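PDB 2ON7: Na Glutathione S-transferase 1, which probably catalyses the conjugation of glutathione to electrophilic compounds in a human hookworm. Local coordinates for residues F147-G150 with W155-L158; G134-F139 with P179-H184; L54-K59 with C68-R73; P44-P47 with P52-E55. All coordinates share one frame; numbering follows the deposited sequence.

How the contacts relate
Contacts 1 and 2 belong to the helical C-terminal domain, contacts 3 and 4 to the thioredoxin-like N-terminal domain. Contacts 1, 3 and 4 are buried, whereas contact 2 is partly buried. Contact 1 is nested in the loop closed by contact 2; they touch through Leu-148 packing on Ile-136 and His-184. Contacts 3 and 4 share strand 53-56 but use different residues of it: Leu-54 and Val-56 meet helix 64-75, Val-53 the loop at 46-47. A hydrogen bond spans only contact 1; contacts 3 and 4 are apolar between their segments, and contact 2 adds a Thr-Glu polar proximity. Trp-155 packs on Cys-68, Arg-69 and Ala-72, connecting contact 1 to contact 3. Contacts 2, 3 and 4 also reach the second subunit.

Contact 1 (F147-G150 with W155-L158); sequences FLVG and WVDL
Leu-148 and Asp-157 mark the closest backbone approach, with their CA atoms 6.2 Å apart, where the loop segment 147-150, which has no regular structure, crosses the first turn of helix 155-168. The backbone N of Leu-148 donates to Asp-157 OD2 at 3.0 Å. With an N-H...O angle of 170° the bond is almost straight, and it enters the syn lone pair of the carboxylate oxygen. The other oxygen, OD1, accepts a hydrogen bond from Thr-154 N, so one buried carboxylate takes a backbone N-H from the helix start with OD1 and one from the loop with OD2. The bond to Thr-154 N is one half of a capping box; with the sequence Thr-Trp-Val-Asp, an S/T-x-x-D pattern, it is consistent with the N-capping box familiar at this helix in glutathione transferases. Asp-157 CG lies beside the backbone N (chi1 -67°), and the end of the side chain comes nearer to the loop than the direction of its CB suggests.

Aliphatic groups flank the polar bond. Leu-148 CB lies 3.4 Å from Asp-157 OD2 as the two side chains slide past each other in opposite directions. Further along, Leu-148 CD1 meets Val-156 CB at 4.1 Å, while Val-149 CG1 stands 4.3 Å from Val-156 CG2. Phe-147 offers its ring edge: CD2 is 3.6 Å from Asp-157 OD1, with ring and carboxylate planes 59° apart.

Around this pair, helix 179-189 packs Ile-188 on Phe-147 and Asp-157, helix 82-109 packs Val-88 on Val-149, and Trp-155 fits against helix 64-75.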
loop_
_atom_site.group_PDB
_atom_site.type_symbol
_atom_site.label_atom_id
_atom_site.label_comp_id
_atom_site.label_asym_id
_atom_site.label_seq_id
_atom_site.Cartn_x
_atom_site.Cartn_y
_atom_site.Cartn_z
ATOM N N PHE A 147 -15.411 -15.242 4.098
ATOM C CA PHE A 147 -14.644 -13.985 4.306
ATOM C C PHE A 147 -13.219 -14.250 3.877
ATOM O O PHE A 147 -12.721 -15.370 4.052
ATOM C CB PHE A 147 -14.616 -13.575 5.776
ATOM C CG PHE A 147 -15.956 -13.233 6.352
ATOM C CD1 PHE A 147 -16.618 -14.148 7.175
ATOM C CD2 PHE A 147 -16.533 -11.981 6.121
ATOM C CE1 PHE A 147 -17.884 -13.837 7.745
ATOM C CE2 PHE A 147 -17.754 -11.650 6.674
ATOM C CZ PHE A 147 -18.445 -12.600 7.507
ATOM N N LEU A 148 -12.567 -13.232 3.339
ATOM C CA LEU A 148 -11.204 -13.331 2.781
ATOM C C LEU A 148 -10.092 -13.761 3.754
ATOM O O LEU A 148 -9.177 -14.495 3.361
ATOM C CB LEU A 148 -10.823 -12.010 2.084
ATOM C CG LEU A 148 -11.446 -11.696 0.708
ATOM C CD1 LEU A 148 -11.122 -10.285 0.339
ATOM C CD2 LEU A 148 -10.951 -12.650 -0.360
ATOM N N VAL A 149 -10.175 -13.323 5.014
ATOM C CA VAL A 149 -9.253 -13.793 6.074
ATOM C C VAL A 149 -9.986 -14.093 7.365
ATOM O O VAL A 149 -10.810 -13.300 7.807
ATOM C CB VAL A 149 -7.939 -12.891 6.256
ATOM C CG1 VAL A 149 -8.048 -11.570 5.568
ATOM C CG2 VAL A 149 -7.487 -12.751 7.707
ATOM N N GLY A 150 -9.730 -15.267 7.936
ATOM C CA GLY A 150 -10.396 -15.654 9.175
ATOM C C GLY A 150 -11.838 -16.023 8.916
ATOM O O GLY A 150 -12.185 -16.524 7.826
ATOM N N TRP A 155 -11.695 -5.222 6.771
ATOM C CA TRP A 155 -11.788 -4.144 5.776
ATOM C C TRP A 155 -11.503 -4.516 4.321
ATOM O O TRP A 155 -12.018 -3.837 3.434
ATOM C CB TRP A 155 -10.937 -2.900 6.195
ATOM C CG TRP A 155 -9.436 -3.065 6.319
ATOM C CD1 TRP A 155 -8.747 -3.644 7.361
ATOM C CD2 TRP A 155 -8.429 -2.580 5.405
ATOM N NE1 TRP A 155 -7.389 -3.572 7.123
ATOM C CE2 TRP A 155 -7.174 -2.924 5.936
ATOM C CE3 TRP A 155 -8.478 -1.894 4.176
ATOM C CZ2 TRP A 155 -5.967 -2.622 5.275
ATOM C CZ3 TRP A 155 -7.279 -1.571 3.519
ATOM C CH2 TRP A 155 -6.034 -1.929 4.082
ATOM N N VAL A 156 -10.651 -5.520 4.030
ATOM C CA VAL A 156 -10.476 -5.928 2.616
ATOM C C VAL A 156 -11.763 -6.471 1.994
ATOM O O VAL A 156 -12.003 -6.250 0.815
ATOM C CB VAL A 156 -9.476 -7.082 2.335
ATOM C CG1 VAL A 156 -8.264 -6.583 1.619
ATOM C CG2 VAL A 156 -9.246 -7.972 3.498
ATOM N N ASP A 157 -12.532 -7.246 2.755
ATOM C CA ASP A 157 -13.854 -7.706 2.296
ATOM C C ASP A 157 -14.650 -6.558 1.575
ATOM O O ASP A 157 -15.252 -6.758 0.527
ATOM C CB ASP A 157 -14.622 -8.307 3.481
ATOM C CG ASP A 157 -13.968 -9.620 3.998
ATOM O OD1 ASP A 157 -13.773 -9.797 5.221
ATOM O OD2 ASP A 157 -13.619 -10.476 3.139
ATOM N N LEU A 158 -14.558 -5.351 2.122
ATOM C CA LEU A 158 -15.303 -4.188 1.669
ATOM C C LEU A 158 -14.691 -3.592 0.433
ATOM O O LEU A 158 -15.388 -3.310 -0.542
ATOM C CB LEU A 158 -15.342 -3.134 2.782
ATOM C CG LEU A 158 -15.726 -3.534 4.194
ATOM C CD1 LEU A 158 -15.435 -2.344 5.104
ATOM C CD2 LEU A 158 -17.217 -3.898 4.241
#

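Contact 2 (G134-F139 with P179-H184); sequences GFITKF and PEVKEH
Thr-137 packs on the first turn of helix 179-189, its methyl CG2 3.7 Å from Val-181 CG2. These two side chains cross at about a right angle. On its polar branch, Thr-137 OG1 comes to 3.5 Å from Glu-180 OE1, a proximity rather than a hydrogen bond. The Glu-180 chain bends at chi2 (79°), which turns OE1 back toward OG1 and CB of Thr-137. Thr-137 CB and Glu-180 CB are 4.2 Å apart, evidence that the backbones come close here; the CA atoms of these residues stand 6.2 Å apart. A second apolar touch, Ile-136 CG2 to Val-181 CG2 at 4.4 Å, is looser, and the end of the isoleucine leads away from the helix opposite.

The short segments cross at 68° with axes 9.2 Å apart at their closest, and the contact between them is confined to Ile-136 and Thr-137 on one helix and Glu-180 and Val-181 on the other. Helix 82-109 also packs on helix 117-141, Leu-91 touching Ile-136 and Phe-139. Phe-135 and Phe-139 pack on Pro-47 of the second subunit, so helix 117-141 bridges its neighbour in the domain and the dimer partner.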
loop_
_atom_site.group_PDB
_atom_site.type_symbol
_atom_site.label_atom_id
_atom_site.label_comp_id
_atom_site.label_asym_id
_atom_site.label_seq_id
_atom_site.Cartn_x
_atom_site.Cartn_y
_atom_site.Cartn_z
ATOM N N GLY A 134 -7.701 -14.686 -9.781
ATOM C CA GLY A 134 -7.044 -15.972 -9.599
ATOM C C GLY A 134 -6.589 -16.129 -8.158
ATOM O O GLY A 134 -6.921 -17.116 -7.513
ATOM N N PHE A 135 -5.873 -15.131 -7.644
ATOM C CA PHE A 135 -5.386 -15.122 -6.253
ATOM C C PHE A 135 -6.482 -14.954 -5.215
ATOM O O PHE A 135 -6.525 -15.685 -4.223
ATOM C CB PHE A 135 -4.335 -14.037 -6.042
ATOM C CG PHE A 135 -3.155 -14.154 -6.971
ATOM C CD1 PHE A 135 -2.708 -13.044 -7.683
ATOM C CD2 PHE A 135 -2.491 -15.367 -7.123
ATOM C CE1 PHE A 135 -1.632 -13.150 -8.533
ATOM C CE2 PHE A 135 -1.400 -15.478 -7.963
ATOM C CZ PHE A 135 -0.977 -14.366 -8.686
ATOM N N ILE A 136 -7.356 -13.977 -5.446
ATOM C CA ILE A 136 -8.517 -13.788 -4.572
ATOM C C ILE A 136 -9.283 -15.132 -4.422
ATOM O O ILE A 136 -9.589 -15.507 -3.310
ATOM C CB ILE A 136 -9.416 -12.550 -4.995
ATOM C CG1 ILE A 136 -8.621 -11.244 -4.975
ATOM C CG2 ILE A 136 -10.583 -12.341 -4.079
ATOM C CD1 ILE A 136 -8.088 -10.760 -3.565
ATOM N N THR A 137 -9.534 -15.877 -5.500
ATOM C CA THR A 137 -10.364 -17.077 -5.300
ATOM C C THR A 137 -9.698 -18.236 -4.551
ATOM O O THR A 137 -10.421 -18.995 -3.903
ATOM C CB THR A 137 -11.282 -17.524 -6.509
ATOM O OG1 THR A 137 -11.020 -18.888 -6.915
ATOM C CG2 THR A 137 -11.232 -16.555 -7.702
ATOM N N LYS A 138 -8.360 -18.355 -4.611
ATOM C CA LYS A 138 -7.607 -19.267 -3.717
ATOM C C LYS A 138 -7.873 -18.958 -2.227
ATOM O O LYS A 138 -8.187 -19.850 -1.444
ATOM C CB LYS A 138 -6.089 -19.256 -3.990
ATOM C CG LYS A 138 -5.654 -19.722 -5.385
ATOM C CD LYS A 138 -4.224 -19.269 -5.740
ATOM C CE LYS A 138 -3.491 -20.330 -6.628
ATOM N NZ LYS A 138 -4.233 -20.780 -7.884
ATOM N N PHE A 139 -7.772 -17.694 -1.844
ATOM C CA PHE A 139 -8.204 -17.276 -0.494
ATOM C C PHE A 139 -9.659 -17.642 -0.132
ATOM O O PHE A 139 -9.950 -18.100 0.969
ATOM C CB PHE A 139 -7.929 -15.780 -0.258
ATOM C CG PHE A 139 -6.503 -15.493 0.143
ATOM C CD1 PHE A 139 -5.495 -15.383 -0.825
ATOM C CD2 PHE A 139 -6.158 -15.336 1.486
ATOM C CE1 PHE A 139 -4.178 -15.143 -0.457
ATOM C CE2 PHE A 139 -4.833 -15.052 1.868
ATOM C CZ PHE A 139 -3.849 -14.955 0.883
ATOM N N PRO A 179 -17.051 -17.719 -9.938
ATOM C CA PRO A 179 -18.259 -17.814 -9.120
ATOM C C PRO A 179 -18.038 -17.446 -7.637
ATOM O O PRO A 179 -18.863 -16.742 -7.066
ATOM C CB PRO A 179 -18.742 -19.265 -9.326
ATOM C CG PRO A 179 -17.602 -19.996 -9.949
ATOM C CD PRO A 179 -16.569 -19.024 -10.425
ATOM N N GLU A 180 -16.937 -17.890 -7.041
ATOM C CA GLU A 180 -16.578 -17.546 -5.647
ATOM C C GLU A 180 -16.509 -16.031 -5.339
ATOM O O GLU A 180 -16.993 -15.576 -4.292
ATOM C CB GLU A 180 -15.228 -18.173 -5.258
ATOM C CG GLU A 180 -15.199 -19.684 -5.324
ATOM C CD GLU A 180 -15.033 -20.179 -6.738
ATOM O OE1 GLU A 180 -14.430 -19.448 -7.560
ATOM O OE2 GLU A 180 -15.516 -21.272 -7.023
ATOM N N VAL A 181 -15.867 -15.274 -6.225
ATOM C CA VAL A 181 -15.766 -13.825 -6.081
ATOM C C VAL A 181 -17.161 -13.176 -6.067
ATOM O O VAL A 181 -17.442 -12.315 -5.250
ATOM C CB VAL A 181 -14.883 -13.209 -7.211
ATOM C CG1 VAL A 181 -14.988 -11.708 -7.220
ATOM C CG2 VAL A 181 -13.464 -13.684 -7.102
ATOM N N LYS A 182 -18.020 -13.609 -6.988
ATOM C CA LYS A 182 -19.400 -13.163 -7.039
ATOM C C LYS A 182 -20.172 -13.476 -5.728
ATOM O O LYS A 182 -20.754 -12.549 -5.127
ATOM C CB LYS A 182 -20.077 -13.770 -8.262
ATOM C CG LYS A 182 -21.464 -13.283 -8.531
ATOM C CD LYS A 182 -22.131 -14.302 -9.413
ATOM C CE LYS A 182 -22.855 -13.655 -10.566
ATOM N NZ LYS A 182 -23.900 -12.742 -10.024
ATOM N N GLU A 183 -20.150 -14.761 -5.298
ATOM C CA GLU A 183 -20.686 -15.189 -3.990
ATOM C C GLU A 183 -20.191 -14.309 -2.819
ATOM O O GLU A 183 -20.975 -14.002 -1.898
ATOM C CB GLU A 183 -20.331 -16.651 -3.698
ATOM C CG GLU A 183 -21.047 -17.709 -4.600
ATOM C CD GLU A 183 -20.552 -19.162 -4.341
ATOM O OE1 GLU A 183 -19.373 -19.344 -3.912
ATOM O OE2 GLU A 183 -21.349 -20.106 -4.572
ATOM N N HIS A 184 -18.912 -13.916 -2.864
ATOM C CA HIS A 184 -18.301 -13.083 -1.811
ATOM C C HIS A 184 -18.914 -11.685 -1.803
ATOM O O HIS A 184 -19.341 -11.207 -0.745
ATOM C CB HIS A 184 -16.767 -12.988 -1.984
ATOM C CG HIS A 184 -16.118 -11.884 -1.186
ATOM N ND1 HIS A 184 -15.873 -11.986 0.172
ATOM C CD2 HIS A 184 -15.613 -10.682 -1.570
ATOM C CE1 HIS A 184 -15.282 -10.874 0.590
ATOM N NE2 HIS A 184 -15.094 -10.082 -0.448
#

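Contact 3 (L54-K59 with C68-R73); sequences LEVDGK and CRYLAR
The closing beta-beta-alpha unit of the thioredoxin fold supplies this contact: Leu-54 and Val-56, on the first strand of the hairpin of strands 53-56 and 59-62, pack on Tyr-70 and Leu-71 of helix 64-75. A type I' turn from Val-56 to Lys-59 closes the hairpin, with backbone hydrogen bonds from Val-56 N to Lys-59 O and from Lys-59 N to Val-56 O, both 2.9 Å. The axes of the strand and helix segments approach to 11.0 Å at an angle of 38°, a gap bridged by side chains.

Leu-54 sends CD2 between two helix residues. It meets Leu-71 CD2 tip to tip at 3.8 Å and lies 3.9 Å from Tyr-70 CD2, obliquely to the ring. Tyr-70 reaches the strand because its CG is anti to the backbone N (chi1 170°), carrying the ring across toward Val-56, which comes from the opposite direction. Val-56 CG1 is 3.9 Å from Tyr-70 CE2, and CG2 stands the same distance from Tyr-70 OH.

Cys-68 points away from the strand and forms the disulfide with Cys-17. Arg-69 forms salt bridges through NE with Asp-89 of its own chain and through NH1 with Asp-89 of the second subunit, while Arg-73 NH1 pairs with Glu-85 of the second subunit.

No hydrogen bond joins strand to helix, so this interface holds through the fit of methyl groups and an aromatic ring.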
loop_
_atom_site.group_PDB
_atom_site.type_symbol
_atom_site.label_atom_id
_atom_site.label_comp_id
_atom_site.label_asym_id
_atom_site.label_seq_id
_atom_site.Cartn_x
_atom_site.Cartn_y
_atom_site.Cartn_z
ATOM N N LEU A 54 -8.620 11.857 6.493
ATOM C CA LEU A 54 -9.367 11.626 7.750
ATOM C C LEU A 54 -8.825 12.497 8.853
ATOM O O LEU A 54 -7.643 12.386 9.220
ATOM C CB LEU A 54 -9.228 10.147 8.204
ATOM C CG LEU A 54 -9.845 9.749 9.567
ATOM C CD1 LEU A 54 -11.335 9.696 9.467
ATOM C CD2 LEU A 54 -9.279 8.420 10.088
ATOM N N GLU A 55 -9.659 13.375 9.391
ATOM C CA GLU A 55 -9.284 14.016 10.633
ATOM C C GLU A 55 -9.939 13.277 11.768
ATOM O O GLU A 55 -11.115 12.942 11.679
ATOM C CB GLU A 55 -9.677 15.460 10.672
ATOM C CG GLU A 55 -9.030 16.298 9.649
ATOM C CD GLU A 55 -9.557 17.710 9.712
ATOM O OE1 GLU A 55 -10.568 17.949 10.416
ATOM O OE2 GLU A 55 -8.959 18.600 9.090
ATOM N N VAL A 56 -9.141 12.963 12.786
ATOM C CA VAL A 56 -9.648 12.487 14.061
ATOM C C VAL A 56 -9.294 13.489 15.149
ATOM O O VAL A 56 -8.104 13.760 15.408
ATOM C CB VAL A 56 -9.259 10.991 14.381
ATOM C CG1 VAL A 56 -8.400 10.323 13.280
ATOM C CG2 VAL A 56 -8.745 10.793 15.842
ATOM N N ASP A 57 -10.331 14.073 15.752
ATOM C CA ASP A 57 -10.186 15.222 16.640
ATOM C C ASP A 57 -9.261 16.312 16.032
ATOM O O ASP A 57 -8.456 16.905 16.727
ATOM C CB ASP A 57 -9.702 14.802 18.051
ATOM C CG ASP A 57 -10.684 13.876 18.792
ATOM O OD1 ASP A 57 -10.228 12.827 19.324
ATOM O OD2 ASP A 57 -11.889 14.176 18.859
ATOM N N GLY A 58 -9.389 16.559 14.730
ATOM C CA GLY A 58 -8.610 17.590 14.041
ATOM C C GLY A 58 -7.246 17.144 13.550
ATOM O O GLY A 58 -6.581 17.876 12.818
ATOM N N LYS A 59 -6.808 15.963 13.958
ATOM C CA LYS A 59 -5.498 15.436 13.521
ATOM C C LYS A 59 -5.660 14.648 12.204
ATOM O O LYS A 59 -6.429 13.685 12.161
ATOM C CB LYS A 59 -4.826 14.572 14.623
ATOM C CG LYS A 59 -4.676 15.296 15.997
ATOM C CD LYS A 59 -3.299 15.026 16.654
ATOM C CE LYS A 59 -3.167 15.693 18.021
ATOM N NZ LYS A 59 -2.060 15.102 18.871
ATOM N N CYS A 68 -8.254 3.405 6.054
ATOM C CA CYS A 68 -9.109 2.231 6.189
ATOM C C CYS A 68 -8.534 1.275 7.280
ATOM O O CYS A 68 -9.292 0.755 8.120
ATOM C CB CYS A 68 -9.564 1.585 4.804
ATOM S SG CYS A 68 -11.182 0.882 5.053
ATOM N N ARG A 69 -7.205 1.102 7.334
ATOM C CA ARG A 69 -6.631 0.195 8.318
ATOM C C ARG A 69 -6.840 0.754 9.708
ATOM O O ARG A 69 -7.245 0.023 10.606
ATOM C CB ARG A 69 -5.152 -0.070 8.051
ATOM C CG ARG A 69 -4.424 -1.020 9.046
ATOM C CD ARG A 69 -2.952 -1.128 8.741
ATOM N NE ARG A 69 -2.804 -1.462 7.328
ATOM C CZ ARG A 69 -2.441 -0.606 6.364
ATOM N NH1 ARG A 69 -2.083 0.648 6.645
ATOM N NH2 ARG A 69 -2.398 -1.025 5.115
ATOM N N TYR A 70 -6.633 2.061 9.860
ATOM C CA TYR A 70 -6.722 2.724 11.151
ATOM C C TYR A 70 -8.147 2.554 11.738
ATOM O O TYR A 70 -8.317 2.114 12.899
ATOM C CB TYR A 70 -6.316 4.220 11.039
ATOM C CG TYR A 70 -6.630 5.022 12.297
ATOM C CD1 TYR A 70 -5.709 5.100 13.336
ATOM C CD2 TYR A 70 -7.842 5.712 12.439
ATOM C CE1 TYR A 70 -5.990 5.798 14.517
ATOM C CE2 TYR A 70 -8.142 6.435 13.639
ATOM C CZ TYR A 70 -7.192 6.456 14.663
ATOM O OH TYR A 70 -7.422 7.130 15.826
ATOM N N LEU A 71 -9.151 2.935 10.962
ATOM C CA LEU A 71 -10.517 2.866 11.427
ATOM C C LEU A 71 -10.882 1.421 11.771
ATOM O O LEU A 71 -11.455 1.198 12.841
ATOM C CB LEU A 71 -11.504 3.454 10.389
ATOM C CG LEU A 71 -11.307 4.938 10.098
ATOM C CD1 LEU A 71 -12.047 5.317 8.829
ATOM C CD2 LEU A 71 -11.751 5.785 11.315
ATOM N N ALA A 72 -10.490 0.456 10.916
ATOM C CA ALA A 72 -10.717 -0.970 11.175
ATOM C C ALA A 72 -10.165 -1.450 12.505
ATOM O O ALA A 72 -10.827 -2.227 13.213
ATOM C CB ALA A 72 -10.152 -1.822 10.049
ATOM N N ARG A 73 -8.951 -0.995 12.841
ATOM C CA ARG A 73 -8.316 -1.356 14.082
ATOM C C ARG A 73 -9.128 -0.811 15.227
ATOM O O ARG A 73 -9.354 -1.533 16.213
ATOM C CB ARG A 73 -6.873 -0.847 14.143
ATOM C CG ARG A 73 -5.861 -1.632 13.254
ATOM C CD ARG A 73 -4.474 -1.165 13.560
ATOM N NE ARG A 73 -3.436 -1.745 12.719
ATOM C CZ ARG A 73 -2.207 -1.239 12.588
ATOM N NH1 ARG A 73 -1.870 -0.133 13.241
ATOM N NH2 ARG A 73 -1.314 -1.844 11.807
#

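Contact 4 (P44-P47 with P52-E55); sequences PDLP and PVLE
Leu-46 O and Pro-47 O converge on one polar atom, NZ of Lys-138 of the second subunit, each through a weak hydrogen bond. The Pro-47 ring also touches that subunit, while Leu-46 and Pro-47 both pack on Val-53 of their own chain. This is the thioredoxin-fold part of the enzyme, and Pro-52, preceded by a cis peptide bond, holds the place of the cis-proline that precedes the third sheet strand in that fold.

Between the segments themselves the contact is wholly apolar. Leu-46 and Val-53 have the nearest backbones, their CA atoms 7.2 Å apart, which is too wide for backbone pairing. The gap is closed by one methyl group, CG2 of Val-53. It sits beside the backbone N, with CG1 taking the position anti to it (chi1 172°), and this choice aims CG2 into the loop.

Pro-47 CD comes to 3.8 Å from that methyl, at a ring corner next to the imide nitrogen. Leu-46 crosses the valine obliquely and gathers its whole side chain around the same methyl: CB is 3.9 Å from Val-53 CG2.

Gln-60 of strand 59-62 packs on both loop residues, and Val-53 is bonded through its backbone to Thr-7 of strand 4-9. The leucine wraps the valine methyl with its branch as well, CD2 at 3.9 Å and CD1 at 4.0 Å from Val-53 CG2.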
loop_
_atom_site.group_PDB
_atom_site.type_symbol
_atom_site.label_atom_id
_atom_site.label_comp_id
_atom_site.label_asym_id
_atom_site.label_seq_id
_atom_site.Cartn_x
_atom_site.Cartn_y
_atom_site.Cartn_z
ATOM N N PRO A 44 -3.481 22.042 -0.927
ATOM C CA PRO A 44 -2.227 22.393 -0.252
ATOM C C PRO A 44 -2.241 22.209 1.280
ATOM O O PRO A 44 -1.176 22.265 1.907
ATOM C CB PRO A 44 -2.037 23.881 -0.606
ATOM C CG PRO A 44 -2.809 24.087 -1.815
ATOM C CD PRO A 44 -4.010 23.186 -1.692
ATOM N N ASP A 45 -3.419 21.997 1.864
ATOM C CA ASP A 45 -3.564 21.842 3.312
ATOM C C ASP A 45 -3.639 20.377 3.707
ATOM O O ASP A 45 -3.894 20.051 4.885
ATOM C CB ASP A 45 -4.867 22.487 3.806
ATOM C CG ASP A 45 -4.791 23.995 3.914
ATOM O OD1 ASP A 45 -3.667 24.542 4.084
ATOM O OD2 ASP A 45 -5.892 24.616 3.855
ATOM N N LEU A 46 -3.490 19.493 2.723
ATOM C CA LEU A 46 -3.648 18.083 2.959
ATOM C C LEU A 46 -2.224 17.561 3.072
ATOM O O LEU A 46 -1.315 18.231 2.614
ATOM C CB LEU A 46 -4.429 17.433 1.814
ATOM C CG LEU A 46 -5.780 18.099 1.491
ATOM C CD1 LEU A 46 -6.566 17.290 0.448
ATOM C CD2 LEU A 46 -6.644 18.332 2.749
ATOM N N PRO A 47 -2.021 16.410 3.745
ATOM C CA PRO A 47 -0.646 15.971 4.033
ATOM C C PRO A 47 0.187 15.663 2.783
ATOM O O PRO A 47 1.401 16.000 2.748
ATOM C CB PRO A 47 -0.854 14.719 4.907
ATOM C CG PRO A 47 -2.272 14.948 5.560
ATOM C CD PRO A 47 -3.025 15.515 4.374
ATOM N N PRO A 52 -8.566 10.717 -0.306
ATOM C CA PRO A 52 -9.277 11.099 0.945
ATOM C C PRO A 52 -8.404 11.497 2.164
ATOM O O PRO A 52 -7.332 10.976 2.347
ATOM C CB PRO A 52 -10.045 9.810 1.285
ATOM C CG PRO A 52 -9.083 8.736 0.775
ATOM C CD PRO A 52 -8.628 9.263 -0.541
ATOM N N VAL A 53 -8.893 12.397 3.004
ATOM C CA VAL A 53 -8.196 12.719 4.264
ATOM C C VAL A 53 -9.131 12.502 5.452
ATOM O O VAL A 53 -10.281 12.921 5.421
ATOM C CB VAL A 53 -7.619 14.194 4.314
ATOM C CG1 VAL A 53 -7.094 14.485 5.701
ATOM C CG2 VAL A 53 -6.474 14.441 3.318
ATOM N N LEU A 54 -8.620 11.857 6.493
ATOM C CA LEU A 54 -9.367 11.626 7.750
ATOM C C LEU A 54 -8.825 12.497 8.853
ATOM O O LEU A 54 -7.643 12.386 9.220
ATOM C CB LEU A 54 -9.228 10.147 8.204
ATOM C CG LEU A 54 -9.845 9.749 9.567
ATOM C CD1 LEU A 54 -11.335 9.696 9.467
ATOM C CD2 LEU A 54 -9.279 8.420 10.088
ATOM N N GLU A 55 -9.659 13.375 9.391
ATOM C CA GLU A 55 -9.284 14.016 10.633
ATOM C C GLU A 55 -9.939 13.277 11.768
ATOM O O GLU A 55 -11.115 12.942 11.679
ATOM C CB GLU A 55 -9.677 15.460 10.672
ATOM C CG GLU A 55 -9.030 16.298 9.649
ATOM C CD GLU A 55 -9.557 17.710 9.712
ATOM O OE1 GLU A 55 -10.568 17.949 10.416
ATOM O OE2 GLU A 55 -8.959 18.600 9.090
#